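Local coordinates for protein 4-hydroxy-tetrahydrodipicolinate synthase (Methylacidiphilum fumariolicum SolV, PDB 6T3T) that probably catalyses the condensation of pyruvate with aspartate beta-semialdehyde to 4-hydroxy-tetrahydrodipicolinate, a step of lysine biosynthesis, and works as a homotetramer, at residues A[102-107]-A[139-144]; A[133-138]-A[162-167]. One frame throughout, in Å; residues are numbered along the deposited sequence.

Interaction 1: residues A[102-107]-A[139-144]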
ATOM      1  N   LEU A 102      -1.924  26.256   0.627  1.00 18.39           N
ATOM      2  CA  LEU A 102      -1.392  25.723   1.885  1.00 21.66           C
ATOM      3  C   LEU A 102      -1.305  24.191   1.797  1.00 19.60           C
ATOM      4  O   LEU A 102      -2.314  23.495   1.912  1.00 19.24           O
ATOM      5  CB  LEU A 102      -2.258  26.158   3.069  1.00 19.16           C
ATOM      6  CG  LEU A 102      -2.365  27.675   3.367  1.00 21.58           C
ATOM      7  CD1 LEU A 102      -3.435  27.972   4.437  1.00 18.82           C
ATOM      8  CD2 LEU A 102      -1.019  28.270   3.783  1.00 17.82           C
ATOM      9  N   VAL A 103      -0.100  23.671   1.578  1.00 18.37           N
ATOM     10  CA  VAL A 103       0.092  22.225   1.642  1.00 19.84           C
ATOM     11  C   VAL A 103      -0.197  21.756   3.058  1.00 21.31           C
ATOM     12  O   VAL A 103       0.058  22.472   4.044  1.00 17.62           O
ATOM     13  CB  VAL A 103       1.529  21.852   1.232  1.00 22.38           C
ATOM     14  CG1 VAL A 103       2.525  22.277   2.337  1.00 15.85           C
ATOM     15  CG2 VAL A 103       1.647  20.337   0.946  1.00 16.51           C
ATOM     16  N   SER A 104      -0.742  20.543   3.178  1.00 19.82           N
ATOM     17  CA  SER A 104      -0.906  20.004   4.511  1.00 21.00           C
ATOM     18  C   SER A 104       0.481  19.759   5.110  1.00 22.12           C
ATOM     19  O   SER A 104       1.449  19.531   4.375  1.00 16.56           O
ATOM     20  CB  SER A 104      -1.733  18.711   4.499  1.00 19.54           C
ATOM     21  OG  SER A 104      -1.079  17.735   3.754  1.00 28.94           O
ATOM     22  N   PRO A 105       0.617  19.883   6.433  1.00 20.16           N
ATOM     23  CA  PRO A 105       1.896  19.578   7.081  1.00 17.71           C
ATOM     24  C   PRO A 105       2.476  18.254   6.613  1.00 16.50           C
ATOM     25  O   PRO A 105       1.771  17.253   6.482  1.00 19.00           O
ATOM     26  CB  PRO A 105       1.529  19.538   8.568  1.00 18.62           C
ATOM     27  CG  PRO A 105       0.447  20.551   8.698  1.00 14.16           C
ATOM     28  CD  PRO A 105      -0.349  20.454   7.380  1.00 20.32           C
ATOM     29  N   TYR A 106       3.761  18.277   6.308  1.00 14.50           N
ATOM     30  CA  TYR A 106       4.518  17.114   5.884  1.00 16.54           C
ATOM     31  C   TYR A 106       5.405  16.663   7.051  1.00 16.93           C
ATOM     32  O   TYR A 106       5.762  17.463   7.929  1.00 16.65           O
ATOM     33  CB  TYR A 106       5.354  17.465   4.645  1.00 15.49           C
ATOM     34  CG  TYR A 106       6.009  18.826   4.802  1.00 18.60           C
ATOM     35  CD1 TYR A 106       7.192  18.993   5.550  1.00 21.10           C
ATOM     36  CD2 TYR A 106       5.379  19.955   4.316  1.00 18.06           C
ATOM     37  CE1 TYR A 106       7.750  20.254   5.737  1.00 16.54           C
ATOM     38  CE2 TYR A 106       5.908  21.205   4.502  1.00 22.82           C
ATOM     39  CZ  TYR A 106       7.088  21.357   5.214  1.00 22.88           C
ATOM     40  OH  TYR A 106       7.583  22.621   5.385  1.00 21.51           O
ATOM     41  N   TYR A 107       5.700  15.365   7.073  1.00 18.24           N
ATOM     42  CA  TYR A 107       6.693  14.738   7.955  1.00 21.42           C
ATOM     43  C   TYR A 107       6.214  14.533   9.402  1.00 22.88           C
ATOM     44  O   TYR A 107       6.425  13.455   9.965  1.00 17.00           O
ATOM     45  CB  TYR A 107       8.005  15.533   7.961  1.00 16.58           C
ATOM     46  CG  TYR A 107       9.105  14.872   8.793  1.00 20.66           C
ATOM     47  CD1 TYR A 107       9.626  13.640   8.433  1.00 23.35           C
ATOM     48  CD2 TYR A 107       9.633  15.495   9.914  1.00 27.62           C
ATOM     49  CE1 TYR A 107      10.634  13.037   9.183  1.00 24.72           C
ATOM     50  CE2 TYR A 107      10.652  14.908  10.658  1.00 30.92           C
ATOM     51  CZ  TYR A 107      11.130  13.672  10.293  1.00 27.67           C
ATOM     52  OH  TYR A 107      12.132  13.089  11.028  1.00 35.24           O
ATOM     53  N   CYS A 139       3.475  14.056   1.805  1.00 14.81           N
ATOM     54  CA  CYS A 139       3.338  14.590   3.147  1.00 16.52           C
ATOM     55  C   CYS A 139       3.273  13.520   4.215  1.00 16.71           C
ATOM     56  O   CYS A 139       3.691  13.782   5.350  1.00 23.27           O
ATOM     57  CB  CYS A 139       2.096  15.482   3.226  1.00 16.68           C
ATOM     58  SG  CYS A 139       2.250  16.906   2.116  1.00 21.63           S
ATOM     59  N   GLY A 140       2.804  12.319   3.879  1.00 18.70           N
ATOM     60  CA  GLY A 140       2.584  11.291   4.875  1.00 20.87           C
ATOM     61  C   GLY A 140       1.255  11.379   5.585  1.00 23.17           C
ATOM     62  O   GLY A 140       1.062  10.678   6.582  1.00 25.57           O
ATOM     63  N   VAL A 141       0.345  12.235   5.114  1.00 20.08           N
ATOM     64  CA  VAL A 141      -0.964  12.434   5.723  1.00 22.74           C
ATOM     65  C   VAL A 141      -1.928  12.905   4.636  1.00 22.11           C
ATOM     66  O   VAL A 141      -1.524  13.533   3.654  1.00 20.52           O
ATOM     67  CB  VAL A 141      -0.873  13.464   6.884  1.00 25.62           C
ATOM     68  CG1 VAL A 141      -0.982  14.889   6.353  1.00 20.08           C
ATOM     69  CG2 VAL A 141      -1.908  13.186   7.952  1.00 28.20           C
ATOM     70  N   ASP A 142      -3.209  12.597   4.817  1.00 21.11           N
ATOM     71  CA  ASP A 142      -4.266  12.972   3.887  1.00 22.41           C
ATOM     72  C   ASP A 142      -5.214  13.935   4.598  1.00 21.92           C
ATOM     73  O   ASP A 142      -5.484  13.775   5.792  1.00 21.88           O
ATOM     74  CB  ASP A 142      -5.014  11.713   3.396  1.00 22.22           C
ATOM     75  CG  ASP A 142      -6.135  12.019   2.385  1.00 32.53           C
ATOM     76  OD1 ASP A 142      -5.882  12.053   1.150  1.00 32.41           O
ATOM     77  OD2 ASP A 142      -7.296  12.182   2.826  1.00 35.40           O
ATOM     78  N   ILE A 143      -5.711  14.952   3.897  1.00 16.34           N
ATOM     79  CA  ILE A 143      -6.761  15.768   4.490  1.00 15.51           C
ATOM     80  C   ILE A 143      -8.065  15.026   4.251  1.00 19.53           C
ATOM     81  O   ILE A 143      -8.523  14.926   3.113  1.00 21.67           O
ATOM     82  CB  ILE A 143      -6.822  17.183   3.907  1.00 19.84           C
ATOM     83  CG1 ILE A 143      -5.423  17.819   3.860  1.00 18.25           C
ATOM     84  CG2 ILE A 143      -7.798  18.036   4.758  1.00 15.47           C
ATOM     85  CD1 ILE A 143      -5.391  19.144   3.088  1.00 14.24           C
ATOM     86  N   ALA A 144      -8.630  14.454   5.310  1.00 20.93           N
ATOM     87  CA  ALA A 144      -9.892  13.736   5.181  1.00 19.02           C
ATOM     88  C   ALA A 144     -11.004  14.669   4.698  1.00 22.35           C
ATOM     89  O   ALA A 144     -11.000  15.879   4.975  1.00 19.95           O
ATOM     90  CB  ALA A 144     -10.292  13.120   6.521  1.00 20.62           C
TER
HETATM   91  O   HOH W   1      -2.023  15.784   2.391  1.00 20.23           O
HETATM   92  O   HOH W   2       2.568  14.892   7.740  1.00 20.40           O

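Interaction 2: residues A[133-138]-A[162-167]. With SO4 (sulfate ion), chain E.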
ATOM      1  N   TYR A 133      -4.168  22.060   0.107  1.00 20.41           N
ATOM      2  CA  TYR A 133      -3.398  21.259  -0.832  1.00 15.93           C
ATOM      3  C   TYR A 133      -3.144  19.891  -0.210  1.00 18.53           C
ATOM      4  O   TYR A 133      -2.349  19.762   0.719  1.00 19.31           O
ATOM      5  CB  TYR A 133      -2.120  21.991  -1.216  1.00 16.80           C
ATOM      6  CG  TYR A 133      -1.140  21.293  -2.132  1.00 14.50           C
ATOM      7  CD1 TYR A 133      -1.493  20.186  -2.888  1.00 20.74           C
ATOM      8  CD2 TYR A 133       0.148  21.783  -2.250  1.00 23.29           C
ATOM      9  CE1 TYR A 133      -0.574  19.565  -3.711  1.00 20.09           C
ATOM     10  CE2 TYR A 133       1.070  21.190  -3.073  1.00 20.80           C
ATOM     11  CZ  TYR A 133       0.716  20.085  -3.798  1.00 23.22           C
ATOM     12  OH  TYR A 133       1.676  19.523  -4.597  1.00 26.19           O
ATOM     13  N   ASN A 134      -3.858  18.881  -0.703  1.00 20.15           N
ATOM     14  CA  ASN A 134      -3.759  17.523  -0.187  1.00 19.16           C
ATOM     15  C   ASN A 134      -2.837  16.723  -1.094  1.00 17.81           C
ATOM     16  O   ASN A 134      -3.133  16.552  -2.280  1.00 20.63           O
ATOM     17  CB  ASN A 134      -5.121  16.855  -0.114  1.00 17.79           C
ATOM     18  CG  ASN A 134      -5.019  15.453   0.416  1.00 23.11           C
ATOM     19  OD1 ASN A 134      -4.351  15.222   1.436  1.00 24.39           O
ATOM     20  ND2 ASN A 134      -5.595  14.494  -0.310  1.00 20.51           N
ATOM     21  N   ILE A 135      -1.722  16.249  -0.551  1.00 19.01           N
ATOM     22  CA  ILE A 135      -0.818  15.405  -1.331  1.00 18.67           C
ATOM     23  C   ILE A 135      -0.180  14.385  -0.392  1.00 19.91           C
ATOM     24  O   ILE A 135       0.946  14.589   0.097  1.00 19.61           O
ATOM     25  CB  ILE A 135       0.213  16.242  -2.126  1.00 17.95           C
ATOM     26  CG1 ILE A 135       1.138  15.327  -2.943  1.00 24.02           C
ATOM     27  CG2 ILE A 135       0.986  17.280  -1.246  1.00 16.93           C
ATOM     28  CD1 ILE A 135       1.713  16.008  -4.143  1.00 23.31           C
ATOM     29  N   PRO A 136      -0.888  13.284  -0.099  1.00 16.87           N
ATOM     30  CA  PRO A 136      -0.382  12.299   0.866  1.00 18.57           C
ATOM     31  C   PRO A 136       0.913  11.605   0.468  1.00 18.31           C
ATOM     32  O   PRO A 136       1.658  11.186   1.359  1.00 14.89           O
ATOM     33  CB  PRO A 136      -1.548  11.294   0.987  1.00 19.34           C
ATOM     34  CG  PRO A 136      -2.337  11.456  -0.248  1.00 23.61           C
ATOM     35  CD  PRO A 136      -2.205  12.909  -0.638  1.00 23.40           C
ATOM     36  N   SER A 137       1.177  11.397  -0.828  1.00 19.67           N
ATOM     37  CA  SER A 137       2.406  10.704  -1.219  1.00 19.70           C
ATOM     38  C   SER A 137       3.659  11.476  -0.794  1.00 20.80           C
ATOM     39  O   SER A 137       4.709  10.874  -0.535  1.00 19.71           O
ATOM     40  CB  SER A 137       2.410  10.468  -2.726  1.00 19.14           C
ATOM     41  OG  SER A 137       2.309  11.713  -3.395  1.00 21.12           O
ATOM     42  N   ARG A 138       3.571  12.797  -0.703  1.00 15.49           N
ATOM     43  CA  ARG A 138       4.694  13.613  -0.265  1.00 16.33           C
ATOM     44  C   ARG A 138       4.659  13.966   1.214  1.00 21.64           C
ATOM     45  O   ARG A 138       5.718  14.161   1.819  1.00 19.19           O
ATOM     46  CB  ARG A 138       4.724  14.919  -1.045  1.00 19.46           C
ATOM     47  CG  ARG A 138       5.225  14.786  -2.454  1.00 23.88           C
ATOM     48  CD  ARG A 138       5.080  16.087  -3.171  1.00 20.50           C
ATOM     49  NE  ARG A 138       5.450  15.935  -4.557  1.00 27.52           N
ATOM     50  CZ  ARG A 138       6.693  16.086  -4.995  1.00 30.77           C
ATOM     51  NH1 ARG A 138       7.656  16.385  -4.141  1.00 23.66           N
ATOM     52  NH2 ARG A 138       6.973  15.936  -6.282  1.00 28.06           N
ATOM     53  N   LYS A 162      -6.470  22.072  -3.894  1.00 14.16           N
ATOM     54  CA  LYS A 162      -5.696  21.339  -4.882  1.00 15.84           C
ATOM     55  C   LYS A 162      -5.650  19.899  -4.399  1.00 17.94           C
ATOM     56  O   LYS A 162      -4.943  19.566  -3.445  1.00 17.70           O
ATOM     57  CB  LYS A 162      -4.298  21.922  -5.027  1.00 18.22           C
ATOM     58  CG  LYS A 162      -3.451  21.236  -6.088  1.00 17.74           C
ATOM     59  CD  LYS A 162      -1.993  21.687  -5.968  1.00 20.46           C
ATOM     60  CE  LYS A 162      -1.104  20.977  -6.984  1.00 20.12           C
ATOM     61  NZ  LYS A 162       0.297  21.487  -6.950  1.00 24.80           N
ATOM     62  N   GLU A 163      -6.424  19.043  -5.037  1.00 21.29           N
ATOM     63  CA  GLU A 163      -6.522  17.650  -4.632  1.00 20.25           C
ATOM     64  C   GLU A 163      -5.478  16.850  -5.408  1.00 20.34           C
ATOM     65  O   GLU A 163      -5.570  16.693  -6.632  1.00 19.66           O
ATOM     66  CB  GLU A 163      -7.937  17.117  -4.846  1.00 18.80           C
ATOM     67  CG  GLU A 163      -8.095  15.651  -4.492  1.00 22.13           C
ATOM     68  CD  GLU A 163      -7.573  15.320  -3.099  1.00 21.85           C
ATOM     69  OE1 GLU A 163      -7.797  16.088  -2.158  1.00 21.95           O
ATOM     70  OE2 GLU A 163      -6.915  14.281  -2.953  1.00 25.03           O
ATOM     71  N   ALA A 164      -4.431  16.420  -4.710  1.00 20.00           N
ATOM     72  CA  ALA A 164      -3.374  15.636  -5.326  1.00 17.26           C
ATOM     73  C   ALA A 164      -3.215  14.300  -4.601  1.00 19.96           C
ATOM     74  O   ALA A 164      -2.107  13.785  -4.445  1.00 21.13           O
ATOM     75  CB  ALA A 164      -2.073  16.434  -5.373  1.00 19.51           C
ATOM     76  N   GLY A 165      -4.324  13.748  -4.116  1.00 23.34           N
ATOM     77  CA  GLY A 165      -4.273  12.421  -3.530  1.00 20.82           C
ATOM     78  C   GLY A 165      -4.231  11.253  -4.508  1.00 25.37           C
ATOM     79  O   GLY A 165      -4.230  10.101  -4.070  1.00 22.33           O
ATOM     80  N   GLY A 166      -4.229  11.505  -5.817  1.00 26.39           N
ATOM     81  CA  GLY A 166      -4.209  10.430  -6.797  1.00 23.83           C
ATOM     82  C   GLY A 166      -5.467   9.587  -6.880  1.00 26.09           C
ATOM     83  O   GLY A 166      -5.434   8.490  -7.438  1.00 27.27           O
ATOM     84  N   SER A 167      -6.590  10.078  -6.374  1.00 24.35           N
ATOM     85  CA  SER A 167      -7.820   9.305  -6.291  1.00 25.27           C
ATOM     86  C   SER A 167      -8.965  10.161  -6.808  1.00 23.67           C
ATOM     87  O   SER A 167      -9.290  11.190  -6.197  1.00 21.50           O
ATOM     88  CB  SER A 167      -8.079   8.847  -4.846  1.00 23.89           C
ATOM     89  OG  SER A 167      -9.453   8.566  -4.615  1.00 27.21           O
TER
HETATM   90  S   SO4 E 401       3.126  22.583  -6.383  1.00 36.42           S
HETATM   91  O1  SO4 E 401       4.267  23.154  -7.106  1.00 32.91           O
HETATM   92  O2  SO4 E 401       2.049  23.545  -6.196  1.00 29.15           O
HETATM   93  O3  SO4 E 401       3.536  22.229  -5.029  1.00 35.25           O
HETATM   94  O4  SO4 E 401       2.642  21.446  -7.153  1.00 44.56           O
HETATM   95  O   HOH W   3      -0.529  12.202  -3.311  1.00 22.09           O

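Interaction 1: residues A[102-107]-A[139-144]
Tyr106 and Cys139 bring the two backbones closest, their CA atoms 3.9 Å apart, where the loop following strand 99-103 passes the end of helix 136-139. One direct hydrogen bond joins the two segments: Tyr107 N donates to Cys139 O at 3.1 Å, with 164° at the hydrogen. Water 2 donates to the same Cys139 O and to Pro105 O, adding a bridge. Gly140 leaves helical geometry with a positive phi, at which a side chain would jam against Cys139 O.

Cys139 carries most of the side-chain contact. Its SG, anti to the carbonyl carbon (chi1 -62°), reaches in to Val103 CG2 at 3.7 Å and also meets Tyr106 CB. Val141 CG1 lies 3.6 Å from Pro105 O, while Ser104 CB rests against Ile143 CG1 at 3.8 Å. Ser104 OG donates to water 1 at 2.6 Å, and the water in turn donates to Val141 O. At the far end Tyr107 turns away, its OH hydrogen-bonded to Thr44 of the second subunit.

The chemistry is thus a thiol packed against Val103 and Tyr106, two water bridges between the segments, and a direct bond holding the backbone of Tyr107, whose hydroxyl bond to Thr44 is consistent with the predicted proton relay.

Interaction 2: residues A[133-138]-A[162-167]
Glu163 OE2 is gripped by two N-H groups, one from each segment. Asn134 ND2 donates to the syn lone pair of Glu163 OE2 at 3.0 Å, almost in the amide plane, and Gly165 N meets Glu163 OE2 from above the carboxylate plane at 2.9 Å. A weaker bond runs from Asn134 ND2 to Glu163 OE1. The Glu163 chain bends at chi2 (52°), bringing the carboxylate alongside the amide, the planes 42° apart. Asn134 OD1 accepts from Ile143 N. An alanine in place of Glu163 would probably leave Gly165 N without this acceptor and Asn134 ND2 with its bond to Asp142 but none to this strand.

The backbones run parallel: Asn134 N donates to Lys162 O at 3.0 Å, and Ala164 N to Asn134 O at 2.8 Å.

On the sheet face bearing Tyr133 and Lys162, the extended lysine chain runs alongside the phenol. Its CD sits over one ring face in a CH-pi contact, 3.6 Å from the centroid and 22° off the normal; Ile135 CG2 lies over the opposite face, and Ala164 CB meets the ring edge. Tyr133 OH ends 3.4 Å from Lys162 NZ, beside a sulfate ion, probably from the crystallisation liquor, that is hydrogen-bonded to Thr44 and Thr45.

The arrangement is that of the predicted active site of a DapA-family TIM barrel, with Lys162 the predicted Schiff-base lysine and Tyr133 the predicted proton donor/acceptor.

How the interactions relate
The two interactions lie about 8 Å apart, centre to centre, on the same side of the chain's centre. Their segments alternate in sequence: 102-107, 133-138, 139-144, then 162-167. Strands 99-103, 130-134 and 158-163 are consecutive in the eight-stranded parallel barrel, and helix 136-139 begins in segment 133-138 and ends at Cys139, the first residue of segment 139-144. Asn134 ties them directly: its OD1 is 2.8 Å from Ile143 N and its ND2 2.9 Å from Asp142 OD1, both probable hydrogen bonds. Both contacts also touch the second subunit, whose Tyr107 packs on Tyr133. The predicted catalytic pair of interaction 2 therefore adjoins a loop network that continues across the subunit interface.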